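Local structure of glutathione S-transferase (4IKH) at residues 22-27 with 46-51; 65-70 with 86-91; 72-77 with 93-98. The protein binds glutathione, two molecules of it in this crystal, and probably acts as a glutathione transferase. All coordinates share one frame; numbering follows the deposited sequence.

Overall arrangement
From the N terminus, the chain runs along strand 23-27, through helix 31-43 and back into strand 47-51; contact 1 closes this loop by pairing the two strands in parallel. Contacts 2 and 3 follow later and cross: their segments alternate as 65-70, 72-77, 86-91 and 93-98. Contact 2 ties the loop after helix 62-65 to outer strand 87-90, and contact 3 lays strand 75-78 on helix 92-103. All three reach one mixed sheet, ordered 47-51, 23-27, 75-78, 87-90. Backbone bonds from Q24 and Y26 join contact 1 to contact 3, and the centres of contacts 1 and 3 lie about 11 Å apart. Contacts 2 and 3 both touch glutathione and the second subunit.

Contact 1. Residues 22-27 with 46-51; sequences WIQLYS and PYEAHR
Backbone pairing carries the contact between I23 and Y47 and onward to S27 and R51. Five bridges in parallel register are held by four main-chain hydrogen bonds, among them E48 N to I23 O (2.7 Å) and S27 N to H50 O (3.1 Å). The axes of the two short strands approach to 4.6 Å, with their directions 23° apart.

A polar chain of side chains crosses the pair on the sheet face bearing Q24, Y26, E48 and H50. Q24 is bent at chi2 (-70°), which brings its amide over to the other strand. There Q24 OE1 accepts a hydrogen bond from H50 NE2 at 2.7 Å, near the imidazole plane, while Q24 NE2 gives a hydrogen to E48 OE1 at 3.0 Å, meeting that oxygen from above the carboxylate plane. The same NE2 also reaches back to W22 O. E48 has further donors in the backbone N atoms of F19 and Q18, so its buried carboxylate is gripped at both oxygens. An alanine in place of Q24 would probably leave H50 NE2 without this acceptor and E48 OE1 with one donor fewer.

Apolar packing lies on the other face, where L25 CD2 touches Y47 CE2 at 3.9 Å and the two side chains run alongside each other. Helix 31-43 packs against this side through L40, V36 and S37, and Y47 OH bonds to E41.

At the N-terminal end of the pair, P46 CB stands over one face of the W22 indole, 3.4 Å from the centroid of its five-membered ring and 5° off the normal, a CH-pi contact.

Parallel neighbours joined through an intervening helix make this the beta-alpha-beta unit that opens the thioredoxin-like N-terminal domain of glutathione transferases.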
loop_
_atom_site.group_PDB
_atom_site.type_symbol
_atom_site.label_atom_id
_atom_site.label_comp_id
_atom_site.label_asym_id
_atom_site.label_seq_id
_atom_site.Cartn_x
_atom_site.Cartn_y
_atom_site.Cartn_z
ATOM N N TRP A 22 14.578 -20.304 12.837
ATOM C CA TRP A 22 14.106 -18.937 13.015
ATOM C C TRP A 22 13.708 -18.305 11.689
ATOM O O TRP A 22 14.134 -18.743 10.613
ATOM C CB TRP A 22 15.186 -18.070 13.664
ATOM C CG TRP A 22 15.539 -18.454 15.077
ATOM C CD1 TRP A 22 14.872 -19.329 15.889
ATOM C CD2 TRP A 22 16.654 -17.973 15.834
ATOM N NE1 TRP A 22 15.509 -19.420 17.106
ATOM C CE2 TRP A 22 16.605 -18.596 17.097
ATOM C CE3 TRP A 22 17.691 -17.074 15.566
ATOM C CZ2 TRP A 22 17.551 -18.339 18.095
ATOM C CZ3 TRP A 22 18.634 -16.828 16.557
ATOM C CH2 TRP A 22 18.558 -17.461 17.802
ATOM N N ILE A 23 12.888 -17.266 11.791
ATOM C CA ILE A 23 12.494 -16.443 10.660
ATOM C C ILE A 23 13.722 -15.883 9.938
ATOM O O ILE A 23 14.596 -15.272 10.568
ATOM C CB ILE A 23 11.603 -15.284 11.150
ATOM C CG1 ILE A 23 10.280 -15.835 11.689
ATOM C CG2 ILE A 23 11.369 -14.263 10.042
ATOM C CD1 ILE A 23 9.418 -14.795 12.389
ATOM N N GLN A 24 13.793 -16.102 8.627
ATOM C CA GLN A 24 14.879 -15.561 7.811
ATOM C C GLN A 24 14.508 -14.190 7.257
ATOM O O GLN A 24 13.425 -14.010 6.691
ATOM C CB GLN A 24 15.207 -16.506 6.653
ATOM C CG GLN A 24 15.607 -17.894 7.090
ATOM C CD GLN A 24 16.961 -17.912 7.773
ATOM O OE1 GLN A 24 17.980 -17.576 7.162
ATOM N NE2 GLN A 24 16.979 -18.302 9.049
ATOM N N LEU A 25 15.409 -13.227 7.413
ATOM C CA LEU A 25 15.149 -11.869 6.952
ATOM C C LEU A 25 16.120 -11.472 5.856
ATOM O O LEU A 25 17.334 -11.415 6.072
ATOM C CB LEU A 25 15.227 -10.869 8.112
ATOM C CG LEU A 25 15.103 -9.382 7.767
ATOM C CD1 LEU A 25 13.781 -9.091 7.073
ATOM C CD2 LEU A 25 15.247 -8.522 9.010
ATOM N N TYR A 26 15.575 -11.210 4.674
ATOM C CA TYR A 26 16.365 -10.726 3.555
ATOM C C TYR A 26 16.056 -9.247 3.382
ATOM O O TYR A 26 14.962 -8.865 2.946
ATOM C CB TYR A 26 16.043 -11.534 2.301
ATOM C CG TYR A 26 16.000 -13.020 2.582
ATOM C CD1 TYR A 26 17.173 -13.751 2.722
ATOM C CD2 TYR A 26 14.789 -13.688 2.733
ATOM C CE1 TYR A 26 17.144 -15.104 2.994
ATOM C CE2 TYR A 26 14.750 -15.047 3.004
ATOM C CZ TYR A 26 15.929 -15.748 3.130
ATOM O OH TYR A 26 15.902 -17.096 3.398
ATOM N N SER A 27 17.014 -8.408 3.760
ATOM C CA SER A 27 16.739 -6.983 3.866
ATOM C C SER A 27 18.004 -6.135 3.810
ATOM O O SER A 27 19.084 -6.619 3.462
ATOM C CB SER A 27 15.979 -6.703 5.168
ATOM O OG SER A 27 15.376 -5.422 5.161
ATOM N N PRO A 46 12.427 -14.558 17.551
ATOM C CA PRO A 46 13.787 -14.862 17.097
ATOM C C PRO A 46 13.847 -14.871 15.574
ATOM O O PRO A 46 12.921 -15.371 14.921
ATOM C CB PRO A 46 14.033 -16.267 17.653
ATOM C CG PRO A 46 12.671 -16.860 17.799
ATOM C CD PRO A 46 11.774 -15.720 18.178
ATOM N N TYR A 47 14.915 -14.305 15.020
ATOM C CA TYR A 47 15.076 -14.250 13.576
ATOM C C TYR A 47 16.545 -14.154 13.187
ATOM O O TYR A 47 17.398 -13.827 14.015
ATOM C CB TYR A 47 14.302 -13.060 12.989
ATOM C CG TYR A 47 14.931 -11.709 13.265
ATOM C CD1 TYR A 47 14.714 -11.056 14.472
ATOM C CD2 TYR A 47 15.743 -11.086 12.314
ATOM C CE1 TYR A 47 15.282 -9.827 14.732
ATOM C CE2 TYR A 47 16.321 -9.851 12.567
ATOM C CZ TYR A 47 16.081 -9.228 13.779
ATOM O OH TYR A 47 16.635 -7.998 14.055
ATOM N N GLU A 48 16.827 -14.431 11.915
ATOM C CA GLU A 48 18.173 -14.320 11.365
ATOM C C GLU A 48 18.171 -13.341 10.200
ATOM O O GLU A 48 17.310 -13.411 9.327
ATOM C CB GLU A 48 18.671 -15.686 10.892
ATOM C CG GLU A 48 19.948 -15.628 10.073
ATOM C CD GLU A 48 20.498 -17.003 9.755
ATOM O OE1 GLU A 48 19.798 -18.007 10.027
ATOM O OE2 GLU A 48 21.634 -17.075 9.240
ATOM N N ALA A 49 19.141 -12.434 10.177
ATOM C CA ALA A 49 19.153 -11.385 9.164
ATOM C C ALA A 49 20.238 -11.575 8.112
ATOM O O ALA A 49 21.391 -11.863 8.431
ATOM C CB ALA A 49 19.278 -10.016 9.816
ATOM N N HIS A 50 19.855 -11.396 6.853
ATOM C CA HIS A 50 20.793 -11.481 5.748
ATOM C C HIS A 50 20.772 -10.193 4.946
ATOM O O HIS A 50 19.715 -9.747 4.494
ATOM C CB HIS A 50 20.443 -12.665 4.852
ATOM C CG HIS A 50 20.410 -13.973 5.576
ATOM N ND1 HIS A 50 21.545 -14.715 5.825
ATOM C CD2 HIS A 50 19.379 -14.669 6.112
ATOM C CE1 HIS A 50 21.214 -15.811 6.481
ATOM N NE2 HIS A 50 19.905 -15.809 6.668
ATOM N N ARG A 51 21.945 -9.597 4.778
ATOM C CA ARG A 51 22.074 -8.369 4.013
ATOM C C ARG A 51 22.024 -8.650 2.513
ATOM O O ARG A 51 22.857 -9.386 1.977
ATOM C CB ARG A 51 23.375 -7.658 4.390
ATOM C CG ARG A 51 23.607 -6.326 3.703
ATOM C CD ARG A 51 24.851 -5.656 4.268
ATOM N NE ARG A 51 24.554 -4.382 4.918
ATOM C CZ ARG A 51 24.739 -3.198 4.346
ATOM N NH1 ARG A 51 24.444 -2.084 5.008
ATOM N NH2 ARG A 51 25.224 -3.124 3.112
#

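Contact 2. Residues 65-70 with 86-91; sequences LSVSPN and PLALFE. With GSH (glutathione), chain B.
F90 lies against S68, P69 and N70 where the loop leading to the cis-proline of the thioredoxin-like fold passes over outer strand 87-90. No direct hydrogen bond links the two segments, so side-chain packing and one water make the join.

The tight part is the F90 ring. Its CG sits between the backbone N and the carbonyl carbon (chi1 70°), which turns the ring toward the loop, alongside P69 and N70. P69 CD comes to 3.5 Å from F90 CE1, and N70 CB approaches F90 CE2 at 3.8 Å, both reaching the ring obliquely. S68 OG lies against the methylene at the ring's root, 3.6 Å from F90 CB. S68 OG is meanwhile hydrogen-bonded to K72 O, which ties it into its own loop. W120 of the second subunit meets F90 edge-to-face, and Q119 OE1 of that subunit takes the hydrogen of F90 N, placing the contact at the dimer interface.

Packing is sparser toward the start of the strand. There V67 CG1 and A88 CB meet at 4.1 Å; A88, like P69, is partly exposed, and the apolar contact here comes down to a single pair of methyls.

At the opposite end, the link is polar and indirect. A water is the go-between, accepting from the amide nitrogen of N70 at 3.0 Å and donating to one carboxylate oxygen of E91. N70 OD1 is engaged by R161 NH1 of the second subunit, so the amide is held at both its atoms. E91 occupies the N-cap position of helix 92-103, and its chain bends at chi2 (-70°). With OE2 tied to the water, the other carboxylate oxygen, E91 OE1, accepts a hydrogen bond from the amino nitrogen N1 of glutathione at 2.7 Å.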
loop_
_atom_site.group_PDB
_atom_site.type_symbol
_atom_site.label_atom_id
_atom_site.label_comp_id
_atom_site.label_asym_id
_atom_site.label_seq_id
_atom_site.Cartn_x
_atom_site.Cartn_y
_atom_site.Cartn_z
ATOM N N LEU A 65 14.686 -13.661 -6.218
ATOM C CA LEU A 65 13.407 -13.586 -6.923
ATOM C C LEU A 65 12.411 -14.671 -6.509
ATOM O O LEU A 65 11.202 -14.493 -6.663
ATOM C CB LEU A 65 13.619 -13.616 -8.437
ATOM C CG LEU A 65 14.268 -12.387 -9.070
ATOM C CD1 LEU A 65 14.269 -12.495 -10.587
ATOM C CD2 LEU A 65 13.557 -11.113 -8.624
ATOM N N SER A 66 12.913 -15.787 -5.986
ATOM C CA SER A 66 12.045 -16.885 -5.570
ATOM C C SER A 66 11.211 -16.541 -4.330
ATOM O O SER A 66 10.150 -17.133 -4.105
ATOM C CB SER A 66 12.853 -18.170 -5.346
ATOM O OG SER A 66 13.917 -17.973 -4.427
ATOM N N VAL A 67 11.687 -15.590 -3.524
ATOM C CA VAL A 67 10.922 -15.150 -2.361
ATOM C C VAL A 67 10.331 -13.750 -2.565
ATOM O O VAL A 67 9.360 -13.374 -1.903
ATOM C CB VAL A 67 11.755 -15.214 -1.042
ATOM C CG1 VAL A 67 12.274 -16.625 -0.805
ATOM C CG2 VAL A 67 12.908 -14.213 -1.062
ATOM N N SER A 68 10.915 -12.985 -3.485
ATOM C CA SER A 68 10.418 -11.644 -3.807
ATOM C C SER A 68 10.535 -11.383 -5.298
ATOM O O SER A 68 11.534 -10.831 -5.754
ATOM C CB SER A 68 11.165 -10.551 -3.024
ATOM O OG SER A 68 10.775 -9.255 -3.461
ATOM N N PRO A 69 9.499 -11.774 -6.064
ATOM C CA PRO A 69 9.461 -11.641 -7.531
ATOM C C PRO A 69 9.502 -10.183 -7.961
ATOM O O PRO A 69 9.751 -9.922 -9.133
ATOM C CB PRO A 69 8.102 -12.235 -7.919
ATOM C CG PRO A 69 7.579 -12.920 -6.703
ATOM C CD PRO A 69 8.268 -12.368 -5.513
ATOM N N ASN A 70 9.267 -9.248 -7.034
ATOM C CA ASN A 70 9.296 -7.824 -7.370
ATOM C C ASN A 70 10.709 -7.254 -7.308
ATOM O O ASN A 70 10.905 -6.046 -7.469
ATOM C CB ASN A 70 8.391 -7.033 -6.413
ATOM C CG ASN A 70 8.103 -5.623 -6.905
ATOM O OD1 ASN A 70 8.039 -5.374 -8.111
ATOM N ND2 ASN A 70 7.925 -4.691 -5.969
ATOM N N PRO A 86 6.705 -23.979 5.704
ATOM C CA PRO A 86 7.491 -22.764 5.470
ATOM C C PRO A 86 6.692 -21.738 4.671
ATOM O O PRO A 86 5.860 -22.121 3.842
ATOM C CB PRO A 86 8.681 -23.268 4.644
ATOM C CG PRO A 86 8.716 -24.752 4.863
ATOM C CD PRO A 86 7.287 -25.151 5.033
ATOM N N LEU A 87 6.940 -20.456 4.925
ATOM C CA LEU A 87 6.216 -19.383 4.250
ATOM C C LEU A 87 7.159 -18.266 3.823
ATOM O O LEU A 87 7.937 -17.746 4.631
ATOM C CB LEU A 87 5.119 -18.811 5.158
ATOM C CG LEU A 87 4.356 -17.597 4.623
ATOM C CD1 LEU A 87 3.640 -17.957 3.338
ATOM C CD2 LEU A 87 3.369 -17.054 5.645
ATOM N N ALA A 88 7.090 -17.906 2.547
ATOM C CA ALA A 88 7.825 -16.760 2.034
ATOM C C ALA A 88 6.851 -15.596 1.859
ATOM O O ALA A 88 5.697 -15.803 1.478
ATOM C CB ALA A 88 8.498 -17.101 0.717
ATOM N N LEU A 89 7.310 -14.384 2.166
ATOM C CA LEU A 89 6.514 -13.181 1.950
ATOM C C LEU A 89 7.392 -12.010 1.515
ATOM O O LEU A 89 8.520 -11.863 1.989
ATOM C CB LEU A 89 5.763 -12.789 3.224
ATOM C CG LEU A 89 4.546 -13.593 3.666
ATOM C CD1 LEU A 89 4.044 -13.060 5.003
ATOM C CD2 LEU A 89 3.449 -13.550 2.616
ATOM N N PHE A 90 6.879 -11.191 0.598
ATOM C CA PHE A 90 7.480 -9.896 0.331
ATOM C C PHE A 90 6.429 -8.822 0.613
ATOM O O PHE A 90 5.295 -9.154 0.978
ATOM C CB PHE A 90 8.108 -9.795 -1.080
ATOM C CG PHE A 90 7.119 -9.760 -2.221
ATOM C CD1 PHE A 90 6.542 -10.931 -2.698
ATOM C CD2 PHE A 90 6.824 -8.565 -2.870
ATOM C CE1 PHE A 90 5.654 -10.908 -3.770
ATOM C CE2 PHE A 90 5.938 -8.533 -3.939
ATOM C CZ PHE A 90 5.349 -9.712 -4.391
ATOM N N GLU A 91 6.821 -7.558 0.453
ATOM C CA GLU A 91 6.012 -6.392 0.846
ATOM C C GLU A 91 6.037 -6.163 2.361
ATOM O O GLU A 91 5.584 -6.993 3.162
ATOM C CB GLU A 91 4.577 -6.440 0.285
ATOM C CG GLU A 91 4.501 -6.352 -1.251
ATOM C CD GLU A 91 4.877 -4.976 -1.778
ATOM O OE1 GLU A 91 4.673 -3.956 -1.057
ATOM O OE2 GLU A 91 5.378 -4.907 -2.917
HETATM N N1 GSH B . 6.133 -1.753 -1.422
HETATM C CA1 GSH B . 7.377 -2.373 -1.128
HETATM C C1 GSH B . 7.462 -2.720 0.330
HETATM O O11 GSH B . 6.874 -1.993 1.181
HETATM O O12 GSH B . 8.120 -3.737 0.729
HETATM C CB1 GSH B . 8.492 -1.438 -1.460
HETATM C CG1 GSH B . 9.814 -2.164 -1.202
HETATM C CD1 GSH B . 10.979 -1.357 -1.723
HETATM O OE1 GSH B . 10.794 -0.328 -2.337
HETATM N N2 GSH B . 12.341 -1.816 -1.474
HETATM C CA2 GSH B . 13.447 -1.059 -1.966
HETATM C C2 GSH B . 14.219 -2.005 -2.867
HETATM O O2 GSH B . 14.308 -3.195 -2.546
HETATM C CB2 GSH B . 14.335 -0.620 -0.841
HETATM S SG2 GSH B . 13.473 0.397 0.342
HETATM N N3 GSH B . 14.850 -1.553 -4.093
HETATM C CA3 GSH B . 15.585 -2.501 -4.905
HETATM C C3 GSH B . 15.288 -2.262 -6.346
HETATM O O31 GSH B . 14.247 -1.637 -6.683
HETATM O O32 GSH B . 16.085 -2.692 -7.220
HETATM O O HOH W 1 8.058 -5.609 -3.117
#

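Contact 3. Residues 72-77 with 93-98; sequences KIPAIL and GAILIY. With GSH (glutathione), chain B.
I95 and I76 bury more surface here than any other pair, and their side chains lie alongside one another, pointing opposite ways, between strand 75-78 and helix 92-103. The axes of segments 75-77 and 93-98 stand 9.3 Å apart at closest approach, 41° apart in direction, a separation bridged by these branched side chains.

I95 works with two methyls. With CG1 anti to the carbonyl carbon (chi1 -66°), I95 CG2 is left anti to the backbone N and lies 3.9 Å from I76 CD1. Its CD1 reaches further along the strand backbone, to 3.9 Å from I76 N, and rests near P74 O and A75 CA. V36 of helix 31-43 and L89 of strand 87-90 also touch I95.

I76 holds CG1 between its backbone N and carbonyl carbon (chi1 69°), and the extended CD1 fits against both I95 and Y98. Y98 CD2 lies 3.9 Å from I76 CD1, which comes to the ring obliquely, while the Y98 hydroxyl is hydrogen-bonded to D78 and the ring meets Y115 of the second subunit edge-to-face.

Just before the strand, a cis peptide bond precedes P74, as in the cis-proline loop of thioredoxin-like domains. The adjacent I73 pairs with glutathione through its backbone: I73 N donates to O2 at 2.8 Å, and I73 O accepts N2 at 2.7 Å. K72 NZ reaches the ligand's carboxylate oxygen O31 at 3.1 Å.

Because apolar packing alone seats this part of the helix on the strand, the contact uses up none of the polar backbone at I73, whose N and O are both engaged by glutathione.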
loop_
_atom_site.group_PDB
_atom_site.type_symbol
_atom_site.label_atom_id
_atom_site.label_comp_id
_atom_site.label_asym_id
_atom_site.label_seq_id
_atom_site.Cartn_x
_atom_site.Cartn_y
_atom_site.Cartn_z
ATOM N N LYS A 72 12.537 -6.622 -4.809
ATOM C CA LYS A 72 12.699 -5.650 -3.756
ATOM C C LYS A 72 12.682 -6.200 -2.322
ATOM O O LYS A 72 11.934 -7.079 -2.004
ATOM C CB LYS A 72 11.633 -4.579 -3.889
ATOM C CG LYS A 72 11.762 -3.687 -5.091
ATOM C CD LYS A 72 10.705 -2.628 -5.041
ATOM C CE LYS A 72 10.448 -2.021 -6.390
ATOM N NZ LYS A 72 11.249 -0.813 -6.544
ATOM N N ILE A 73 13.493 -5.617 -1.458
ATOM C CA ILE A 73 13.493 -5.961 -0.042
ATOM C C ILE A 73 12.469 -5.058 0.656
ATOM O O ILE A 73 12.146 -3.984 0.141
ATOM C CB ILE A 73 14.917 -5.789 0.588
ATOM C CG1 ILE A 73 15.422 -4.348 0.457
ATOM C CG2 ILE A 73 15.912 -6.742 -0.057
ATOM C CD1 ILE A 73 15.146 -3.492 1.680
ATOM N N PRO A 74 11.959 -5.467 1.830
ATOM C CA PRO A 74 12.251 -6.693 2.574
ATOM C C PRO A 74 11.451 -7.884 2.084
ATOM O O PRO A 74 10.404 -7.739 1.445
ATOM C CB PRO A 74 11.784 -6.350 3.989
ATOM C CG PRO A 74 10.641 -5.417 3.776
ATOM C CD PRO A 74 11.033 -4.589 2.573
ATOM N N ALA A 75 11.964 -9.064 2.410
ATOM C CA ALA A 75 11.241 -10.307 2.236
ATOM C C ALA A 75 11.598 -11.200 3.410
ATOM O O ALA A 75 12.718 -11.127 3.934
ATOM C CB ALA A 75 11.628 -10.979 0.908
ATOM N N ILE A 76 10.661 -12.036 3.847
ATOM C CA ILE A 76 10.991 -13.019 4.870
ATOM C C ILE A 76 10.706 -14.438 4.410
ATOM O O ILE A 76 9.983 -14.674 3.428
ATOM C CB ILE A 76 10.247 -12.787 6.212
ATOM C CG1 ILE A 76 8.746 -13.078 6.065
ATOM C CG2 ILE A 76 10.515 -11.384 6.752
ATOM C CD1 ILE A 76 7.981 -12.980 7.385
ATOM N N LEU A 77 11.292 -15.380 5.131
ATOM C CA LEU A 77 11.007 -16.788 4.951
ATOM C C LEU A 77 10.901 -17.373 6.345
ATOM O O LEU A 77 11.902 -17.494 7.058
ATOM C CB LEU A 77 12.120 -17.464 4.150
ATOM C CG LEU A 77 12.110 -18.991 4.087
ATOM C CD1 LEU A 77 10.724 -19.512 3.769
ATOM C CD2 LEU A 77 13.100 -19.470 3.039
ATOM N N GLY A 93 4.437 -4.108 4.323
ATOM C CA GLY A 93 3.134 -4.010 4.968
ATOM C C GLY A 93 2.485 -5.353 5.221
ATOM O O GLY A 93 1.847 -5.552 6.261
ATOM N N ALA A 94 2.637 -6.272 4.266
ATOM C CA ALA A 94 2.095 -7.617 4.418
ATOM C C ALA A 94 2.839 -8.355 5.530
ATOM O O ALA A 94 2.224 -9.041 6.349
ATOM C CB ALA A 94 2.173 -8.395 3.089
ATOM N N ILE A 95 4.162 -8.225 5.547
ATOM C CA ILE A 95 4.981 -8.851 6.587
ATOM C C ILE A 95 4.626 -8.304 7.979
ATOM O O ILE A 95 4.553 -9.062 8.948
ATOM C CB ILE A 95 6.494 -8.662 6.294
ATOM C CG1 ILE A 95 6.881 -9.426 5.023
ATOM C CG2 ILE A 95 7.348 -9.125 7.477
ATOM C CD1 ILE A 95 8.235 -9.055 4.456
ATOM N N LEU A 96 4.394 -6.991 8.073
ATOM C CA LEU A 96 3.979 -6.371 9.337
ATOM C C LEU A 96 2.689 -6.996 9.858
ATOM O O LEU A 96 2.601 -7.366 11.024
ATOM C CB LEU A 96 3.781 -4.862 9.161
ATOM C CG LEU A 96 5.059 -4.035 9.055
ATOM C CD1 LEU A 96 4.763 -2.545 8.947
ATOM C CD2 LEU A 96 5.953 -4.316 10.254
ATOM N N ILE A 97 1.695 -7.125 8.981
ATOM C CA ILE A 97 0.410 -7.697 9.367
ATOM C C ILE A 97 0.581 -9.159 9.759
ATOM O O ILE A 97 0.002 -9.623 10.744
ATOM C CB ILE A 97 -0.623 -7.604 8.225
ATOM C CG1 ILE A 97 -1.080 -6.162 8.023
ATOM C CG2 ILE A 97 -1.838 -8.484 8.528
ATOM C CD1 ILE A 97 -2.082 -6.005 6.864
ATOM N N TYR A 98 1.390 -9.880 8.991
ATOM C CA TYR A 98 1.665 -11.279 9.288
ATOM C C TYR A 98 2.271 -11.428 10.672
ATOM O O TYR A 98 1.745 -12.161 11.509
ATOM C CB TYR A 98 2.610 -11.885 8.245
ATOM C CG TYR A 98 3.103 -13.261 8.628
ATOM C CD1 TYR A 98 2.228 -14.337 8.704
ATOM C CD2 TYR A 98 4.442 -13.484 8.922
ATOM C CE1 TYR A 98 2.673 -15.603 9.062
ATOM C CE2 TYR A 98 4.899 -14.744 9.285
ATOM C CZ TYR A 98 4.009 -15.796 9.350
ATOM O OH TYR A 98 4.455 -17.048 9.703
HETATM N N1 GSH B . 6.133 -1.753 -1.422
HETATM C CA1 GSH B . 7.377 -2.373 -1.128
HETATM C C1 GSH B . 7.462 -2.720 0.330
HETATM O O11 GSH B . 6.874 -1.993 1.181
HETATM O O12 GSH B . 8.120 -3.737 0.729
HETATM C CB1 GSH B . 8.492 -1.438 -1.460
HETATM C CG1 GSH B . 9.814 -2.164 -1.202
HETATM C CD1 GSH B . 10.979 -1.357 -1.723
HETATM O OE1 GSH B . 10.794 -0.328 -2.337
HETATM N N2 GSH B . 12.341 -1.816 -1.474
HETATM C CA2 GSH B . 13.447 -1.059 -1.966
HETATM C C2 GSH B . 14.219 -2.005 -2.867
HETATM O O2 GSH B . 14.308 -3.195 -2.546
HETATM C CB2 GSH B . 14.335 -0.620 -0.841
HETATM S SG2 GSH B . 13.473 0.397 0.342
HETATM N N3 GSH B . 14.850 -1.553 -4.093
HETATM C CA3 GSH B . 15.585 -2.501 -4.905
HETATM C C3 GSH B . 15.288 -2.262 -6.346
HETATM O O31 GSH B . 14.247 -1.637 -6.683
HETATM O O32 GSH B . 16.085 -2.692 -7.220
#